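Local coordinates for activator of 2-hydroxyisocaproyl-CoA dehydratase (Clostridium difficile, PDB 4EHU), which uses ATP hydrolysis to drive transfer of one electron from its [4Fe-4S] cluster to (R)-2-hydroxyisocaproyl-CoA dehydratase in L-leucine fermentation, at residues M4-G9 with M68-A73; K14-K19 with G247-A252. All coordinates share one frame; numbering follows the deposited sequence.

Contact 1: M4-G9 with M68-A73; sequences MGLDIG and MNYSDA. With ANP (phosphoaminophosphonic acid-adenylate ester), chain D.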
ATOM      1  N   MET A   4     -20.658 -27.046  12.714  1.00 27.38           N
ATOM      2  CA  MET A   4     -19.524 -26.650  11.883  1.00 26.65           C
ATOM      3  C   MET A   4     -19.436 -25.137  11.760  1.00 27.46           C
ATOM      4  O   MET A   4     -20.449 -24.460  11.633  1.00 27.33           O
ATOM      5  CB  MET A   4     -19.670 -27.252  10.487  1.00 29.99           C
ATOM      6  CG  MET A   4     -18.497 -26.964   9.570  1.00 32.40           C
ATOM      7  SD  MET A   4     -18.635 -27.832   7.998  1.00 45.67           S
ATOM      8  CE  MET A   4     -17.974 -29.439   8.433  1.00 84.11           C
ATOM      9  N   GLY A   5     -18.206 -24.628  11.803  1.00 25.43           N
ATOM     10  CA  GLY A   5     -17.906 -23.230  11.541  1.00 26.15           C
ATOM     11  C   GLY A   5     -16.993 -23.112  10.328  1.00 27.88           C
ATOM     12  O   GLY A   5     -16.042 -23.874  10.194  1.00 26.49           O
ATOM     13  N   LEU A   6     -17.307 -22.180   9.436  1.00 26.30           N
ATOM     14  CA  LEU A   6     -16.474 -21.896   8.274  1.00 26.80           C
ATOM     15  C   LEU A   6     -16.097 -20.428   8.322  1.00 28.30           C
ATOM     16  O   LEU A   6     -16.953 -19.586   8.552  1.00 25.72           O
ATOM     17  CB  LEU A   6     -17.229 -22.185   6.975  1.00 28.30           C
ATOM     18  CG  LEU A   6     -17.537 -23.650   6.672  1.00 54.90           C
ATOM     19  CD1 LEU A   6     -18.409 -23.746   5.428  1.00 67.15           C
ATOM     20  CD2 LEU A   6     -16.252 -24.447   6.501  1.00 59.34           C
ATOM     21  N   ASP A   7     -14.822 -20.126   8.114  1.00 21.61           N
ATOM     22  CA  ASP A   7     -14.334 -18.750   8.085  1.00 23.48           C
ATOM     23  C   ASP A   7     -13.667 -18.542   6.728  1.00 26.49           C
ATOM     24  O   ASP A   7     -12.582 -19.039   6.470  1.00 26.09           O
ATOM     25  CB  ASP A   7     -13.361 -18.516   9.260  1.00 18.96           C
ATOM     26  CG  ASP A   7     -12.651 -17.149   9.207  1.00 20.92           C
ATOM     27  OD1 ASP A   7     -12.892 -16.323   8.301  1.00 22.26           O
ATOM     28  OD2 ASP A   7     -11.825 -16.912  10.101  1.00 20.50           O
ATOM     29  N   ILE A   8     -14.354 -17.845   5.837  1.00 25.35           N
ATOM     30  CA  ILE A   8     -13.867 -17.650   4.487  1.00 25.87           C
ATOM     31  C   ILE A   8     -13.298 -16.249   4.386  1.00 25.20           C
ATOM     32  O   ILE A   8     -14.028 -15.282   4.201  1.00 29.18           O
ATOM     33  CB  ILE A   8     -14.999 -17.848   3.464  1.00 33.59           C
ATOM     34  CG1 ILE A   8     -15.679 -19.197   3.710  1.00 28.79           C
ATOM     35  CG2 ILE A   8     -14.447 -17.767   2.052  1.00 33.47           C
ATOM     36  CD1 ILE A   8     -17.007 -19.361   2.965  1.00 44.48           C
ATOM     37  N   GLY A   9     -11.985 -16.131   4.555  1.00 22.81           N
ATOM     38  CA  GLY A   9     -11.378 -14.817   4.566  1.00 23.71           C
ATOM     39  C   GLY A   9     -10.887 -14.423   3.194  1.00 25.03           C
ATOM     40  O   GLY A   9     -11.154 -15.108   2.207  1.00 29.33           O
ATOM     41  N   MET A  68     -21.130 -13.857   2.928  1.00 30.25           N
ATOM     42  CA  MET A  68     -22.414 -13.632   2.244  1.00 39.57           C
ATOM     43  C   MET A  68     -22.451 -14.319   0.877  1.00 50.51           C
ATOM     44  O   MET A  68     -23.528 -14.547   0.316  1.00 49.78           O
ATOM     45  CB  MET A  68     -22.708 -12.136   2.112  1.00 38.42           C
ATOM     46  CG  MET A  68     -22.820 -11.404   3.458  1.00 40.65           C
ATOM     47  SD  MET A  68     -23.965 -12.175   4.635  1.00 41.08           S
ATOM     48  CE  MET A  68     -25.485 -12.158   3.687  1.00 72.70           C
ATOM     49  N   ASN A  69     -21.273 -14.652   0.357  1.00 44.51           N
ATOM     50  CA  ASN A  69     -21.136 -15.422  -0.875  1.00 48.08           C
ATOM     51  C   ASN A  69     -21.436 -16.900  -0.648  1.00 53.41           C
ATOM     52  O   ASN A  69     -21.536 -17.674  -1.597  1.00 60.08           O
ATOM     53  CB  ASN A  69     -19.712 -15.295  -1.439  1.00 58.04           C
ATOM     54  CG  ASN A  69     -19.326 -13.862  -1.762  1.00 67.76           C
ATOM     55  OD1 ASN A  69     -20.181 -13.021  -2.042  1.00 74.25           O
ATOM     56  ND2 ASN A  69     -18.026 -13.581  -1.731  1.00 69.70           N
ATOM     57  N   TYR A  70     -21.567 -17.293   0.614  1.00 54.10           N
ATOM     58  CA  TYR A  70     -21.785 -18.691   0.960  1.00 48.97           C
ATOM     59  C   TYR A  70     -23.246 -18.904   1.340  1.00 52.04           C
ATOM     60  O   TYR A  70     -23.756 -18.238   2.236  1.00 51.39           O
ATOM     61  CB  TYR A  70     -20.869 -19.085   2.119  1.00 37.41           C
ATOM     62  CG  TYR A  70     -20.870 -20.564   2.404  1.00 38.46           C
ATOM     63  CD1 TYR A  70     -20.082 -21.432   1.658  1.00 42.87           C
ATOM     64  CD2 TYR A  70     -21.648 -21.092   3.421  1.00 36.91           C
ATOM     65  CE1 TYR A  70     -20.072 -22.780   1.916  1.00 49.72           C
ATOM     66  CE2 TYR A  70     -21.652 -22.447   3.684  1.00 44.94           C
ATOM     67  CZ  TYR A  70     -20.863 -23.285   2.925  1.00 53.90           C
ATOM     68  OH  TYR A  70     -20.856 -24.633   3.179  1.00 61.89           O
ATOM     69  N   SER A  71     -23.919 -19.831   0.662  1.00 55.48           N
ATOM     70  CA  SER A  71     -25.371 -19.947   0.785  1.00 64.15           C
ATOM     71  C   SER A  71     -25.849 -21.188   1.541  1.00 58.07           C
ATOM     72  O   SER A  71     -27.049 -21.342   1.770  1.00 49.08           O
ATOM     73  CB  SER A  71     -26.015 -19.930  -0.605  1.00 69.47           C
ATOM     74  OG  SER A  71     -25.785 -21.151  -1.288  1.00 72.86           O
ATOM     75  N   ASP A  72     -24.927 -22.065   1.934  1.00 50.44           N
ATOM     76  CA  ASP A  72     -25.305 -23.324   2.578  1.00 51.10           C
ATOM     77  C   ASP A  72     -25.103 -23.323   4.096  1.00 53.88           C
ATOM     78  O   ASP A  72     -24.867 -24.375   4.694  1.00 47.16           O
ATOM     79  CB  ASP A  72     -24.522 -24.485   1.960  1.00 67.09           C
ATOM     80  CG  ASP A  72     -24.981 -24.814   0.549  1.00 81.19           C
ATOM     81  OD1 ASP A  72     -26.203 -24.974   0.339  1.00 84.79           O
ATOM     82  OD2 ASP A  72     -24.118 -24.904  -0.350  1.00 82.96           O
ATOM     83  N   ALA A  73     -25.210 -22.152   4.716  1.00 54.01           N
ATOM     84  CA  ALA A  73     -25.073 -22.045   6.168  1.00 51.74           C
ATOM     85  C   ALA A  73     -26.415 -21.688   6.793  1.00 38.53           C
ATOM     86  O   ALA A  73     -27.285 -21.130   6.126  1.00 37.13           O
ATOM     87  CB  ALA A  73     -24.011 -20.987   6.538  1.00 37.21           C
TER
HETATM   88  PG  ANP D 302      -8.791 -11.392   6.328  1.00 18.56           P
HETATM   89  O1G ANP D 302     -10.008 -11.267   5.419  1.00 19.89           O
HETATM   90  O2G ANP D 302      -9.218 -11.754   7.728  1.00 19.33           O
HETATM   91  O3G ANP D 302      -7.909 -10.206   6.280  1.00 20.61           O
HETATM   92  PB  ANP D 302      -7.850 -14.266   6.145  1.00 19.07           P
HETATM   93  O1B ANP D 302      -8.010 -15.206   4.980  1.00 21.23           O
HETATM   94  O2B ANP D 302      -8.748 -14.526   7.357  1.00 17.41           O
HETATM   95  N3B ANP D 302      -7.919 -12.646   5.545  1.00 18.01           N
HETATM   96  PA  ANP D 302      -5.735 -15.516   7.697  1.00 18.79           P
HETATM   97  O1A ANP D 302      -6.176 -16.859   7.231  1.00 19.66           O
HETATM   98  O2A ANP D 302      -6.044 -15.026   9.094  1.00 17.97           O
HETATM   99  O3A ANP D 302      -6.317 -14.394   6.682  1.00 18.26           O
HETATM  100  O5' ANP D 302      -4.161 -15.286   7.468  1.00 18.30           O
HETATM  101  C5' ANP D 302      -3.606 -15.344   6.150  1.00 19.73           C
HETATM  102  C4' ANP D 302      -2.087 -15.250   6.253  1.00 26.26           C
HETATM  103  O4' ANP D 302      -1.438 -15.823   7.379  1.00 22.75           O
HETATM  104  C3' ANP D 302      -1.144 -15.051   5.081  1.00 23.33           C
HETATM  105  O3' ANP D 302      -1.315 -13.752   4.497  1.00 22.02           O
HETATM  106  C2' ANP D 302       0.228 -15.297   5.718  1.00 25.59           C
HETATM  107  O2' ANP D 302       0.996 -14.089   5.858  1.00 25.85           O
HETATM  108  C1' ANP D 302      -0.034 -15.887   7.103  1.00 22.88           C
HETATM  109  N9  ANP D 302       0.322 -17.313   7.217  1.00 21.97           N
HETATM  110  C8  ANP D 302      -0.356 -18.362   6.708  1.00 23.52           C
HETATM  111  N7  ANP D 302       0.235 -19.531   7.060  1.00 23.49           N
HETATM  112  C5  ANP D 302       1.311 -19.206   7.818  1.00 20.90           C
HETATM  113  C6  ANP D 302       2.362 -19.944   8.523  1.00 22.14           C
HETATM  114  N6  ANP D 302       2.382 -21.297   8.456  1.00 23.58           N
HETATM  115  N1  ANP D 302       3.288 -19.229   9.212  1.00 20.67           N
HETATM  116  C2  ANP D 302       3.268 -17.890   9.280  1.00 22.10           C
HETATM  117  N3  ANP D 302       2.341 -17.152   8.651  1.00 20.97           N
HETATM  118  C4  ANP D 302       1.358 -17.749   7.931  1.00 20.77           C
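Leu6 and Ile8 meet Tyr70 in a small, mainly apolar contact between a sheet strand and the loop that leads to the sheet's edge. The sheet is one of the two mixed five-stranded sheets of the actin fold, with strand order 3-2-1-4-5. Strand 2-8 is central in it, while residues 68-73 connect strand 57-63 to the outermost strand 75-76. Tyr70 has its CG anti to the backbone N (chi1 -171°), which carries the ring from the loop up to the strand. Both aliphatic side chains cross it at about a right angle. Leu6 reaches the phenol end with a single methyl: its CD1 lies 3.5 Å from CZ of Tyr70 and 3.4 Å from the OH of that residue. Ile8 takes the root of the ring, its CD1 3.9 Å from CD1 of Tyr70. Leu43 and Val42 of helix 38-50 extend the cluster, the first touching Tyr70 and the second Leu6. Within the loop, the CB of Ala73 stands at the ring edge, in its plane; Tyr70 O accepts a hydrogen bond from NE2 of Gln76 in strand 75-76. The strand ends at Ile8, and in the loop that follows Gly9 CA comes to 3.4 Å from O1B of the ATP analogue.

Contact 2: K14-K19 with G247-A252; sequences KGVILK and GAALYA. With ANP (phosphoaminophosphonic acid-adenylate ester), chain D.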
ATOM      1  N   LYS A  14     -11.073 -21.501   6.390  1.00 23.21           N
ATOM      2  CA  LYS A  14     -10.870 -22.270   7.609  1.00 24.98           C
ATOM      3  C   LYS A  14     -12.165 -22.933   8.034  1.00 24.10           C
ATOM      4  O   LYS A  14     -13.237 -22.335   7.924  1.00 25.57           O
ATOM      5  CB  LYS A  14     -10.381 -21.363   8.740  1.00 22.64           C
ATOM      6  CG  LYS A  14      -8.921 -20.920   8.617  1.00 21.26           C
ATOM      7  CD  LYS A  14      -8.714 -19.805   7.555  1.00 20.45           C
ATOM      8  CE  LYS A  14      -9.322 -18.470   8.002  1.00 19.97           C
ATOM      9  NZ  LYS A  14      -8.944 -17.314   7.121  1.00 22.26           N
ATOM     10  N   GLY A  15     -12.070 -24.171   8.518  1.00 25.03           N
ATOM     11  CA  GLY A  15     -13.242 -24.906   8.975  1.00 25.07           C
ATOM     12  C   GLY A  15     -12.980 -25.656  10.269  1.00 27.65           C
ATOM     13  O   GLY A  15     -11.871 -26.127  10.510  1.00 29.96           O
ATOM     14  N   VAL A  16     -14.009 -25.767  11.101  1.00 25.72           N
ATOM     15  CA  VAL A  16     -13.934 -26.537  12.342  1.00 26.50           C
ATOM     16  C   VAL A  16     -15.214 -27.340  12.476  1.00 28.33           C
ATOM     17  O   VAL A  16     -16.291 -26.806  12.207  1.00 28.38           O
ATOM     18  CB  VAL A  16     -13.827 -25.610  13.573  1.00 24.33           C
ATOM     19  CG1 VAL A  16     -14.050 -26.394  14.849  1.00 26.81           C
ATOM     20  CG2 VAL A  16     -12.444 -24.894  13.599  1.00 22.98           C
ATOM     21  N   ILE A  17     -15.094 -28.616  12.853  1.00 25.58           N
ATOM     22  CA  ILE A  17     -16.244 -29.384  13.318  1.00 26.63           C
ATOM     23  C   ILE A  17     -16.106 -29.540  14.825  1.00 29.58           C
ATOM     24  O   ILE A  17     -15.068 -29.989  15.328  1.00 30.65           O
ATOM     25  CB  ILE A  17     -16.342 -30.784  12.659  1.00 31.96           C
ATOM     26  CG1 ILE A  17     -16.592 -30.646  11.155  1.00 47.52           C
ATOM     27  CG2 ILE A  17     -17.471 -31.596  13.311  1.00 32.26           C
ATOM     28  CD1 ILE A  17     -16.734 -31.964  10.420  1.00 53.61           C
ATOM     29  N   LEU A  18     -17.155 -29.151  15.536  1.00 30.70           N
ATOM     30  CA  LEU A  18     -17.168 -29.144  16.996  1.00 30.70           C
ATOM     31  C   LEU A  18     -18.209 -30.141  17.491  1.00 29.15           C
ATOM     32  O   LEU A  18     -19.333 -30.182  16.985  1.00 30.51           O
ATOM     33  CB  LEU A  18     -17.520 -27.740  17.486  1.00 26.81           C
ATOM     34  CG  LEU A  18     -17.500 -27.433  18.981  1.00 31.31           C
ATOM     35  CD1 LEU A  18     -16.068 -27.405  19.519  1.00 27.65           C
ATOM     36  CD2 LEU A  18     -18.167 -26.088  19.213  1.00 25.77           C
ATOM     37  N   LYS A  19     -17.832 -30.945  18.476  1.00 31.41           N
ATOM     38  CA  LYS A  19     -18.721 -31.968  19.021  1.00 33.56           C
ATOM     39  C   LYS A  19     -19.283 -31.494  20.355  1.00 32.51           C
ATOM     40  O   LYS A  19     -18.524 -31.147  21.263  1.00 34.38           O
ATOM     41  CB  LYS A  19     -17.956 -33.278  19.220  1.00 38.60           C
ATOM     42  CG  LYS A  19     -18.844 -34.495  19.553  1.00 35.00           C
ATOM     43  CD  LYS A  19     -17.994 -35.728  19.792  1.00 39.03           C
ATOM     44  CE  LYS A  19     -18.854 -36.916  20.190  1.00 55.99           C
ATOM     45  NZ  LYS A  19     -18.040 -38.154  20.362  1.00 65.24           N
ATOM     46  N   GLY A 247     -15.239 -19.938  16.542  1.00 20.01           N
ATOM     47  CA  GLY A 247     -16.303 -19.084  17.035  1.00 20.11           C
ATOM     48  C   GLY A 247     -17.587 -19.347  16.270  1.00 21.81           C
ATOM     49  O   GLY A 247     -18.664 -19.456  16.853  1.00 20.22           O
ATOM     50  N   ALA A 248     -17.468 -19.471  14.958  1.00 19.41           N
ATOM     51  CA  ALA A 248     -18.630 -19.821  14.130  1.00 22.52           C
ATOM     52  C   ALA A 248     -19.243 -21.165  14.570  1.00 25.38           C
ATOM     53  O   ALA A 248     -20.470 -21.306  14.670  1.00 22.01           O
ATOM     54  CB  ALA A 248     -18.242 -19.863  12.642  1.00 21.75           C
ATOM     55  N   ALA A 249     -18.397 -22.155  14.849  1.00 22.60           N
ATOM     56  CA  ALA A 249     -18.892 -23.479  15.250  1.00 23.96           C
ATOM     57  C   ALA A 249     -19.630 -23.389  16.590  1.00 26.78           C
ATOM     58  O   ALA A 249     -20.586 -24.107  16.832  1.00 25.43           O
ATOM     59  CB  ALA A 249     -17.736 -24.492  15.325  1.00 22.24           C
ATOM     60  N   LEU A 250     -19.188 -22.482  17.451  1.00 22.61           N
ATOM     61  CA  LEU A 250     -19.806 -22.296  18.755  1.00 24.30           C
ATOM     62  C   LEU A 250     -21.146 -21.575  18.616  1.00 26.71           C
ATOM     63  O   LEU A 250     -22.114 -21.916  19.307  1.00 26.21           O
ATOM     64  CB  LEU A 250     -18.872 -21.507  19.676  1.00 22.88           C
ATOM     65  CG  LEU A 250     -17.716 -22.330  20.232  1.00 19.70           C
ATOM     66  CD1 LEU A 250     -16.576 -21.400  20.697  1.00 20.90           C
ATOM     67  CD2 LEU A 250     -18.208 -23.203  21.373  1.00 23.58           C
ATOM     68  N   TYR A 251     -21.224 -20.587  17.729  1.00 22.46           N
ATOM     69  CA  TYR A 251     -22.512 -19.958  17.457  1.00 23.29           C
ATOM     70  C   TYR A 251     -23.437 -20.976  16.818  1.00 24.58           C
ATOM     71  O   TYR A 251     -24.639 -20.919  17.010  1.00 26.17           O
ATOM     72  CB  TYR A 251     -22.393 -18.737  16.552  1.00 24.05           C
ATOM     73  CG  TYR A 251     -21.929 -17.524  17.299  1.00 24.48           C
ATOM     74  CD1 TYR A 251     -22.659 -17.026  18.368  1.00 25.66           C
ATOM     75  CD2 TYR A 251     -20.747 -16.882  16.953  1.00 25.28           C
ATOM     76  CE1 TYR A 251     -22.228 -15.943  19.075  1.00 26.37           C
ATOM     77  CE2 TYR A 251     -20.327 -15.788  17.630  1.00 24.95           C
ATOM     78  CZ  TYR A 251     -21.058 -15.318  18.700  1.00 28.96           C
ATOM     79  OH  TYR A 251     -20.616 -14.211  19.393  1.00 27.86           O
ATOM     80  N   ALA A 252     -22.873 -21.904  16.056  1.00 23.55           N
ATOM     81  CA  ALA A 252     -23.686 -22.946  15.423  1.00 28.09           C
ATOM     82  C   ALA A 252     -24.263 -23.867  16.493  1.00 22.87           C
ATOM     83  O   ALA A 252     -25.415 -24.302  16.400  1.00 26.77           O
ATOM     84  CB  ALA A 252     -22.842 -23.733  14.425  1.00 26.63           C
TER
HETATM   85  PG  ANP D 302      -8.791 -11.392   6.328  1.00 18.56           P
HETATM   86  O1G ANP D 302     -10.008 -11.267   5.419  1.00 19.89           O
HETATM   87  O2G ANP D 302      -9.218 -11.754   7.728  1.00 19.33           O
HETATM   88  O3G ANP D 302      -7.909 -10.206   6.280  1.00 20.61           O
HETATM   89  PB  ANP D 302      -7.850 -14.266   6.145  1.00 19.07           P
HETATM   90  O1B ANP D 302      -8.010 -15.206   4.980  1.00 21.23           O
HETATM   91  O2B ANP D 302      -8.748 -14.526   7.357  1.00 17.41           O
HETATM   92  N3B ANP D 302      -7.919 -12.646   5.545  1.00 18.01           N
HETATM   93  PA  ANP D 302      -5.735 -15.516   7.697  1.00 18.79           P
HETATM   94  O1A ANP D 302      -6.176 -16.859   7.231  1.00 19.66           O
HETATM   95  O2A ANP D 302      -6.044 -15.026   9.094  1.00 17.97           O
HETATM   96  O3A ANP D 302      -6.317 -14.394   6.682  1.00 18.26           O
HETATM   97  O5' ANP D 302      -4.161 -15.286   7.468  1.00 18.30           O
HETATM   98  C5' ANP D 302      -3.606 -15.344   6.150  1.00 19.73           C
HETATM   99  C4' ANP D 302      -2.087 -15.250   6.253  1.00 26.26           C
HETATM  100  O4' ANP D 302      -1.438 -15.823   7.379  1.00 22.75           O
HETATM  101  C3' ANP D 302      -1.144 -15.051   5.081  1.00 23.33           C
HETATM  102  O3' ANP D 302      -1.315 -13.752   4.497  1.00 22.02           O
HETATM  103  C2' ANP D 302       0.228 -15.297   5.718  1.00 25.59           C
HETATM  104  O2' ANP D 302       0.996 -14.089   5.858  1.00 25.85           O
HETATM  105  C1' ANP D 302      -0.034 -15.887   7.103  1.00 22.88           C
HETATM  106  N9  ANP D 302       0.322 -17.313   7.217  1.00 21.97           N
HETATM  107  C8  ANP D 302      -0.356 -18.362   6.708  1.00 23.52           C
HETATM  108  N7  ANP D 302       0.235 -19.531   7.060  1.00 23.49           N
HETATM  109  C5  ANP D 302       1.311 -19.206   7.818  1.00 20.90           C
HETATM  110  C6  ANP D 302       2.362 -19.944   8.523  1.00 22.14           C
HETATM  111  N6  ANP D 302       2.382 -21.297   8.456  1.00 23.58           N
HETATM  112  N1  ANP D 302       3.288 -19.229   9.212  1.00 20.67           N
HETATM  113  C2  ANP D 302       3.268 -17.890   9.280  1.00 22.10           C
HETATM  114  N3  ANP D 302       2.341 -17.152   8.651  1.00 20.97           N
HETATM  115  C4  ANP D 302       1.358 -17.749   7.931  1.00 20.77           C
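The ammonium nitrogen of Lys14 is held by three oxygens: it donates to O2B of the ATP analogue at 2.8 Å, to O1A of the same nucleotide at 2.8 Å, and to the backbone O of Ala12. It thus bridges the alpha and beta phosphates, where its positive charge probably offsets part of theirs. The side chain is not extended; bends at chi2 (76°) and chi3 (70°) turn it so that NZ lies between the two phosphates. Ala12 N and Ser10 OG bind the same nucleotide, so the turn from strand 2-8 and the start of strand 13-19 together form the phosphate-binding hairpin of the actin-fold ATPases. Farther along this strand the contacts are apolar, where helix 243-261 packs on one face of the sheet. The axes of residues 14-19 and 247-252 approach to 8.1 Å at 40°. The methyl of Ala249 faces the strand, with CB 3.9 Å from Leu18 CB and, more loosely, 4.2 Å from Val16 CG1. A small residue here lets the helix backbone sit close to the sheet, and Ala249 O also accepts a hydrogen bond from Thr3 OG1 on the adjoining strand. With CG anti to the backbone N (chi1 -176°), Leu18 extends its CD2 to the CD2 methyl of Leu250 at 3.6 Å, the two side chains approaching at a slant. From its other neighbours, Leu250 gains contact with Arg85 and Phe89 of helix 79-90.

In the fold
Both contacts are buried and build on the same sheet, since strands 2-8 and 13-19 are antiparallel neighbours joined by probable backbone hydrogen bonds, Asp7 N to Lys14 O and Val16 N to Gly5 O. They use opposite faces. Leu6 and Ile8 of contact 1 point to the side of helix 38-50, whereas Val16 and Leu18 of contact 2 point to helix 243-261; Ile17, turned away from that helix, packs on Met4 instead. Contact 1 pairs the sheet with an irregular loop through the ring of a partly exposed tyrosine, contact 2 with a regular helix through aliphatic side chains. Both also reach the nucleotide, contact 1 through Gly9 just past its strand's end and contact 2 through Lys14 within its strand.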